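Dihydroorotate dehydrogenase (Schistosoma mansoni, PDB 6UY4) probably oxidises (S)-dihydroorotate to orotate with the help of FMN, passing the electrons to a quinone in de novo pyrimidine synthesis. Local coordinates at residues A[128-140]-A[276-289]. Sequence-based numbering, arbitrary orientation.
Sequences IFRWTEKEAVVNR and TTYEEAVACGAAPI. With FMN (flavin mononucleotide), chain G; QLA (2-[(4-fluorophenyl)amino]-3-hydroxynaphthalene-1,4-dione), chain B; GOL (glycerol), chain E.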
loop_
_atom_site.group_PDB
_atom_site.type_symbol
_atom_site.label_atom_id
_atom_site.label_comp_id
_atom_site.label_asym_id
_atom_site.label_seq_id
_atom_site.Cartn_x
_atom_site.Cartn_y
_atom_site.Cartn_z
ATOM N N ILE A 128 8.770 10.685 -9.337
ATOM C CA ILE A 128 8.093 11.036 -8.093
ATOM C C ILE A 128 8.083 12.552 -7.970
ATOM O O ILE A 128 9.121 13.200 -8.136
ATOM C CB ILE A 128 8.776 10.401 -6.865
ATOM C CG1 ILE A 128 8.600 8.881 -6.871
ATOM C CG2 ILE A 128 8.220 10.991 -5.589
ATOM C CD1 ILE A 128 9.248 8.191 -5.693
ATOM N N PHE A 129 6.913 13.120 -7.678
ATOM C CA PHE A 129 6.754 14.567 -7.608
ATOM C C PHE A 129 5.896 14.928 -6.406
ATOM O O PHE A 129 4.852 14.311 -6.179
ATOM C CB PHE A 129 6.121 15.111 -8.894
ATOM C CG PHE A 129 6.799 14.640 -10.148
ATOM C CD1 PHE A 129 7.897 15.316 -10.652
ATOM C CD2 PHE A 129 6.343 13.518 -10.820
ATOM C CE1 PHE A 129 8.526 14.882 -11.804
ATOM C CE2 PHE A 129 6.967 13.079 -11.972
ATOM C CZ PHE A 129 8.059 13.762 -12.464
ATOM N N ARG A 130 6.336 15.926 -5.646
ATOM C CA ARG A 130 5.596 16.396 -4.483
ATOM C C ARG A 130 4.589 17.463 -4.889
ATOM O O ARG A 130 4.877 18.318 -5.729
ATOM C CB ARG A 130 6.540 16.973 -3.427
ATOM C CG ARG A 130 7.641 16.043 -2.952
ATOM C CD ARG A 130 8.342 16.647 -1.744
ATOM N NE ARG A 130 9.517 15.885 -1.327
ATOM C CZ ARG A 130 10.769 16.235 -1.600
ATOM N NH1 ARG A 130 11.776 15.482 -1.180
ATOM N NH2 ARG A 130 11.014 17.340 -2.293
ATOM N N TRP A 131 3.407 17.409 -4.277
ATOM C CA TRP A 131 2.391 18.456 -4.397
ATOM C C TRP A 131 2.108 18.946 -2.981
ATOM O O TRP A 131 1.079 18.618 -2.386
ATOM C CB TRP A 131 1.125 17.943 -5.095
ATOM C CG TRP A 131 0.189 19.036 -5.526
ATOM C CD1 TRP A 131 0.363 20.379 -5.359
ATOM C CD2 TRP A 131 -1.066 18.877 -6.200
ATOM N NE1 TRP A 131 -0.705 21.065 -5.885
ATOM C CE2 TRP A 131 -1.596 20.166 -6.407
ATOM C CE3 TRP A 131 -1.793 17.769 -6.649
ATOM C CZ2 TRP A 131 -2.819 20.378 -7.042
ATOM C CZ3 TRP A 131 -3.006 17.983 -7.279
ATOM C CH2 TRP A 131 -3.506 19.276 -7.469
ATOM N N THR A 132 3.039 19.740 -2.445
ATOM C CA THR A 132 2.974 20.138 -1.043
ATOM C C THR A 132 1.777 21.037 -0.755
ATOM O O THR A 132 1.279 21.056 0.378
ATOM C CB THR A 132 4.274 20.841 -0.644
ATOM O OG1 THR A 132 5.391 20.106 -1.158
ATOM C CG2 THR A 132 4.395 20.933 0.871
ATOM N N GLU A 133 1.297 21.777 -1.759
ATOM C CA GLU A 133 0.160 22.667 -1.545
ATOM C C GLU A 133 -1.086 21.901 -1.120
ATOM O O GLU A 133 -1.963 22.464 -0.454
ATOM C CB GLU A 133 -0.120 23.473 -2.814
ATOM N N LYS A 134 -1.185 20.624 -1.490
ATOM C CA LYS A 134 -2.322 19.791 -1.122
ATOM C C LYS A 134 -1.916 18.581 -0.290
ATOM O O LYS A 134 -2.751 17.698 -0.057
ATOM C CB LYS A 134 -3.072 19.332 -2.379
ATOM C CG LYS A 134 -3.579 20.468 -3.254
ATOM N N GLU A 135 -0.666 18.526 0.173
ATOM C CA GLU A 135 -0.130 17.369 0.892
ATOM C C GLU A 135 -0.351 16.086 0.093
ATOM O O GLU A 135 -0.859 15.082 0.596
ATOM C CB GLU A 135 -0.735 17.256 2.293
ATOM C CG GLU A 135 -0.403 18.420 3.216
ATOM C CD GLU A 135 -0.855 18.177 4.644
ATOM O OE1 GLU A 135 -1.130 17.008 4.991
ATOM O OE2 GLU A 135 -0.937 19.153 5.420
ATOM N N ALA A 136 0.041 16.131 -1.178
ATOM C CA ALA A 136 -0.184 15.041 -2.112
ATOM C C ALA A 136 1.118 14.679 -2.816
ATOM O O ALA A 136 2.097 15.430 -2.794
ATOM C CB ALA A 136 -1.261 15.404 -3.144
ATOM N N VAL A 137 1.114 13.504 -3.443
ATOM C CA VAL A 137 2.252 13.001 -4.204
ATOM C C VAL A 137 1.732 12.364 -5.487
ATOM O O VAL A 137 0.733 11.637 -5.470
ATOM C CB VAL A 137 3.086 11.985 -3.390
ATOM C CG1 VAL A 137 4.177 11.366 -4.255
ATOM C CG2 VAL A 137 3.698 12.644 -2.163
ATOM N N VAL A 138 2.404 12.648 -6.600
ATOM C CA VAL A 138 2.132 12.013 -7.886
ATOM C C VAL A 138 3.355 11.187 -8.263
ATOM O O VAL A 138 4.470 11.717 -8.342
ATOM C CB VAL A 138 1.808 13.046 -8.975
ATOM C CG1 VAL A 138 1.662 12.360 -10.326
ATOM C CG2 VAL A 138 0.544 13.815 -8.622
ATOM N N ASN A 139 3.152 9.890 -8.496
ATOM C CA ASN A 139 4.248 8.975 -8.778
ATOM C C ASN A 139 3.905 8.083 -9.964
ATOM O O ASN A 139 2.737 7.771 -10.213
ATOM C CB ASN A 139 4.581 8.098 -7.560
ATOM C CG ASN A 139 3.767 6.815 -7.521
ATOM O OD1 ASN A 139 4.194 5.777 -8.029
ATOM N ND2 ASN A 139 2.585 6.882 -6.917
ATOM N N ARG A 140 4.948 7.675 -10.688
ATOM C CA ARG A 140 4.839 6.714 -11.781
ATOM C C ARG A 140 6.081 5.819 -11.760
ATOM O O ARG A 140 6.820 5.700 -12.733
ATOM C CB ARG A 140 4.671 7.419 -13.126
ATOM C CG ARG A 140 5.674 8.535 -13.387
ATOM C CD ARG A 140 5.625 8.990 -14.838
ATOM N NE ARG A 140 6.580 10.060 -15.116
ATOM C CZ ARG A 140 6.268 11.353 -15.152
ATOM N NH1 ARG A 140 5.021 11.743 -14.928
ATOM N NH2 ARG A 140 7.203 12.255 -15.413
ATOM N N THR A 276 -4.019 10.853 -12.315
ATOM C CA THR A 276 -3.951 12.301 -12.197
ATOM C C THR A 276 -4.397 12.963 -13.493
ATOM O O THR A 276 -4.149 12.451 -14.589
ATOM C CB THR A 276 -2.529 12.750 -11.861
ATOM O OG1 THR A 276 -1.698 12.614 -13.020
ATOM C CG2 THR A 276 -1.955 11.901 -10.747
ATOM N N THR A 277 -5.058 14.109 -13.363
ATOM C CA THR A 277 -5.416 14.895 -14.530
ATOM C C THR A 277 -4.225 15.738 -14.979
ATOM O O THR A 277 -3.177 15.782 -14.328
ATOM C CB THR A 277 -6.619 15.789 -14.233
ATOM O OG1 THR A 277 -6.268 16.747 -13.226
ATOM C CG2 THR A 277 -7.792 14.954 -13.743
ATOM N N TYR A 278 -4.394 16.414 -16.117
ATOM C CA TYR A 278 -3.327 17.267 -16.629
ATOM C C TYR A 278 -3.091 18.463 -15.715
ATOM O O TYR A 278 -1.940 18.813 -15.427
ATOM C CB TYR A 278 -3.662 17.727 -18.048
ATOM C CG TYR A 278 -2.643 18.669 -18.650
ATOM C CD1 TYR A 278 -1.464 18.187 -19.205
ATOM C CD2 TYR A 278 -2.864 20.040 -18.671
ATOM C CE1 TYR A 278 -0.532 19.046 -19.758
ATOM C CE2 TYR A 278 -1.939 20.906 -19.223
ATOM C CZ TYR A 278 -0.775 20.404 -19.764
ATOM O OH TYR A 278 0.149 21.263 -20.314
ATOM N N GLU A 279 -4.166 19.096 -15.244
ATOM C CA GLU A 279 -4.022 20.262 -14.377
ATOM C C GLU A 279 -3.390 19.885 -13.044
ATOM O O GLU A 279 -2.564 20.634 -12.507
ATOM C CB GLU A 279 -5.381 20.929 -14.159
ATOM C CG GLU A 279 -6.022 21.494 -15.421
ATOM C CD GLU A 279 -6.667 20.429 -16.287
ATOM O OE1 GLU A 279 -6.901 19.309 -15.782
ATOM O OE2 GLU A 279 -6.939 20.709 -17.474
ATOM N N GLU A 280 -3.763 18.728 -12.493
ATOM C CA GLU A 280 -3.163 18.283 -11.240
ATOM C C GLU A 280 -1.696 17.911 -11.422
ATOM O O GLU A 280 -0.916 17.990 -10.466
ATOM C CB GLU A 280 -3.946 17.097 -10.676
ATOM C CG GLU A 280 -5.352 17.441 -10.208
ATOM C CD GLU A 280 -6.193 16.210 -9.926
ATOM O OE1 GLU A 280 -5.873 15.133 -10.473
ATOM O OE2 GLU A 280 -7.171 16.318 -9.158
ATOM N N ALA A 281 -1.302 17.518 -12.633
ATOM C CA ALA A 281 0.072 17.092 -12.866
ATOM C C ALA A 281 1.005 18.275 -13.095
ATOM O O ALA A 281 2.153 18.260 -12.637
ATOM C CB ALA A 281 0.128 16.129 -14.052
ATOM N N VAL A 282 0.535 19.309 -13.799
ATOM C CA VAL A 282 1.376 20.475 -14.044
ATOM C C VAL A 282 1.608 21.279 -12.773
ATOM O O VAL A 282 2.585 22.032 -12.690
ATOM C CB VAL A 282 0.770 21.372 -15.141
ATOM C CG1 VAL A 282 0.615 20.596 -16.440
ATOM C CG2 VAL A 282 -0.566 21.943 -14.692
ATOM N N ALA A 283 0.736 21.136 -11.772
ATOM C CA ALA A 283 0.884 21.898 -10.538
ATOM C C ALA A 283 2.033 21.393 -9.676
ATOM O O ALA A 283 2.514 22.136 -8.814
ATOM C CB ALA A 283 -0.418 21.864 -9.738
ATOM N N CYS A 284 2.483 20.157 -9.886
ATOM C CA CYS A 284 3.537 19.570 -9.074
ATOM C C CYS A 284 4.749 19.127 -9.881
ATOM O O CYS A 284 5.680 18.554 -9.304
ATOM C CB CYS A 284 2.991 18.377 -8.277
ATOM S SG CYS A 284 2.317 17.047 -9.294
ATOM N N GLY A 285 4.769 19.372 -11.189
ATOM C CA GLY A 285 5.888 18.987 -12.020
ATOM C C GLY A 285 5.765 17.634 -12.684
ATOM O O GLY A 285 6.688 17.232 -13.404
ATOM N N ALA A 286 4.661 16.916 -12.465
ATOM C CA ALA A 286 4.472 15.627 -13.118
ATOM C C ALA A 286 4.262 15.765 -14.619
ATOM O O ALA A 286 4.525 14.812 -15.359
ATOM C CB ALA A 286 3.288 14.889 -12.492
ATOM N N ALA A 287 3.795 16.923 -15.082
ATOM C CA ALA A 287 3.600 17.190 -16.496
ATOM C C ALA A 287 4.290 18.495 -16.869
ATOM O O ALA A 287 4.300 19.441 -16.071
ATOM C CB ALA A 287 2.107 17.270 -16.845
ATOM N N PRO A 288 4.876 18.582 -18.073
ATOM C CA PRO A 288 4.903 17.517 -19.081
ATOM C C PRO A 288 5.994 16.482 -18.829
ATOM O O PRO A 288 6.856 16.687 -17.973
ATOM C CB PRO A 288 5.176 18.281 -20.375
ATOM C CG PRO A 288 6.021 19.426 -19.936
ATOM C CD PRO A 288 5.521 19.814 -18.564
ATOM N N ILE A 289 5.947 15.382 -19.568
ATOM C CA ILE A 289 6.954 14.327 -19.473
ATOM C C ILE A 289 8.069 14.657 -20.455
ATOM O O ILE A 289 7.792 14.839 -21.652
ATOM C CB ILE A 289 6.349 12.949 -19.770
ATOM C CG1 ILE A 289 5.149 12.688 -18.858
ATOM C CG2 ILE A 289 7.397 11.861 -19.593
ATOM C CD1 ILE A 289 4.454 11.370 -19.122
HETATM N N1 FMN G . 0.977 0.444 -3.929
HETATM C C2 FMN G . 1.248 -0.880 -4.211
HETATM O O2 FMN G . 0.368 -1.729 -4.079
HETATM N N3 FMN G . 2.504 -1.255 -4.640
HETATM C C4 FMN G . 3.497 -0.309 -4.791
HETATM O O4 FMN G . 4.616 -0.644 -5.174
HETATM C C4A FMN G . 3.228 1.026 -4.509
HETATM N N5 FMN G . 4.216 1.976 -4.659
HETATM C C5A FMN G . 3.950 3.299 -4.374
HETATM C C6 FMN G . 4.952 4.252 -4.526
HETATM C C7 FMN G . 4.691 5.588 -4.245
HETATM C C7M FMN G . 5.776 6.612 -4.411
HETATM C C8 FMN G . 3.426 5.971 -3.810
HETATM C C8M FMN G . 3.142 7.413 -3.506
HETATM C C9 FMN G . 2.425 5.017 -3.661
HETATM C C9A FMN G . 2.683 3.678 -3.940
HETATM N N10 FMN G . 1.693 2.722 -3.790
HETATM C C10 FMN G . 1.963 1.400 -4.077
HETATM C "C1'" FMN G . 0.318 3.103 -3.329
HETATM C "C2'" FMN G . 0.241 3.091 -1.808
HETATM O "O2'" FMN G . 0.658 1.837 -1.317
HETATM C "C3'" FMN G . -1.182 3.354 -1.334
HETATM O "O3'" FMN G . -2.066 2.466 -1.982
HETATM C "C4'" FMN G . -1.626 4.789 -1.598
HETATM O "O4'" FMN G . -0.511 5.648 -1.701
HETATM C "C5'" FMN G . -2.506 5.244 -0.446
HETATM O "O5'" FMN G . -2.730 6.630 -0.504
HETATM P P FMN G . -2.144 7.553 0.674
HETATM O O1P FMN G . -2.581 8.974 0.418
HETATM O O2P FMN G . -2.644 7.073 2.017
HETATM O O3P FMN G . -0.639 7.485 0.634
HETATM C C1 QLA B . 9.807 9.650 0.843
HETATM O O1 QLA B . 9.685 8.438 0.854
HETATM C C2 QLA B . 10.602 10.300 1.929
HETATM O O2 QLA B . 11.196 9.484 2.788
HETATM C C3 QLA B . 10.678 11.711 2.005
HETATM O O3 QLA B . 10.355 13.787 0.873
HETATM C C4 QLA B . 11.077 11.874 4.454
HETATM C C5 QLA B . 9.918 11.244 4.885
HETATM C C6 QLA B . 9.791 10.818 6.196
HETATM C C7 QLA B . 10.840 11.017 7.049
HETATM C C8 QLA B . 12.003 11.621 6.662
HETATM C C9 QLA B . 12.123 12.048 5.349
HETATM C C10 QLA B . 10.151 12.545 0.868
HETATM C C11 QLA B . 9.375 11.880 -0.197
HETATM C C12 QLA B . 8.799 12.653 -1.197
HETATM C C13 QLA B . 8.063 12.052 -2.198
HETATM C C14 QLA B . 7.895 10.672 -2.211
HETATM C C15 QLA B . 8.464 9.896 -1.223
HETATM C C16 QLA B . 9.205 10.494 -0.208
HETATM F F1 QLA B . 10.719 10.596 8.338
HETATM N N1 QLA B . 11.205 12.297 3.100
HETATM C C1 GOL E . 4.989 21.715 -4.909
HETATM O O1 GOL E . 5.778 20.934 -4.066
HETATM C C2 GOL E . 5.586 21.588 -6.332
HETATM O O2 GOL E . 4.899 22.361 -7.256
HETATM C C3 GOL E . 7.062 22.023 -6.184
HETATM O O3 GOL E . 7.622 21.980 -7.459
#
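Trp131 turns CG away from its own backbone N (chi1 -167°), which lays the indole against Glu280 and Ala283, whereas Phe129, whose CG is anti to the carbonyl carbon (chi1 -50°), sets one ring face on the Gly285-Ala286 turn. There Ala286 CA makes a CH-pi contact, 3.8 Å from the Phe129 ring centroid, and Gly285 O lies over the same face near the rim. Glycine suits position 285, where phi is positive and a CB would press on the preceding carbonyl O. Trp131 CZ3 meets Glu280 CB at 3.6 Å, using the aliphatic part of a glutamate that closes a capping box with Thr277. The hairpin 128-139, turning through a G1 beta bulge, supplies two neighbouring strands, one an edge strand, of a small antiparallel sheet beside the TIM barrel; its other side carries Arg130 to the inhibitor QLA and Asn139 to FMN. Branched Val138 divides its methyls, CG2 on SG of small Cys284 (3.7 Å) and CG1 on Ala286 CB. The flat Arg140 guanidinium stacks between Phe129 CE2 and Ile289 CG1 while bonding at its edge: NH1 donates in plane to a lone pair of Ala286 O (3.1 Å, 169°) and also bonds Tyr299 O.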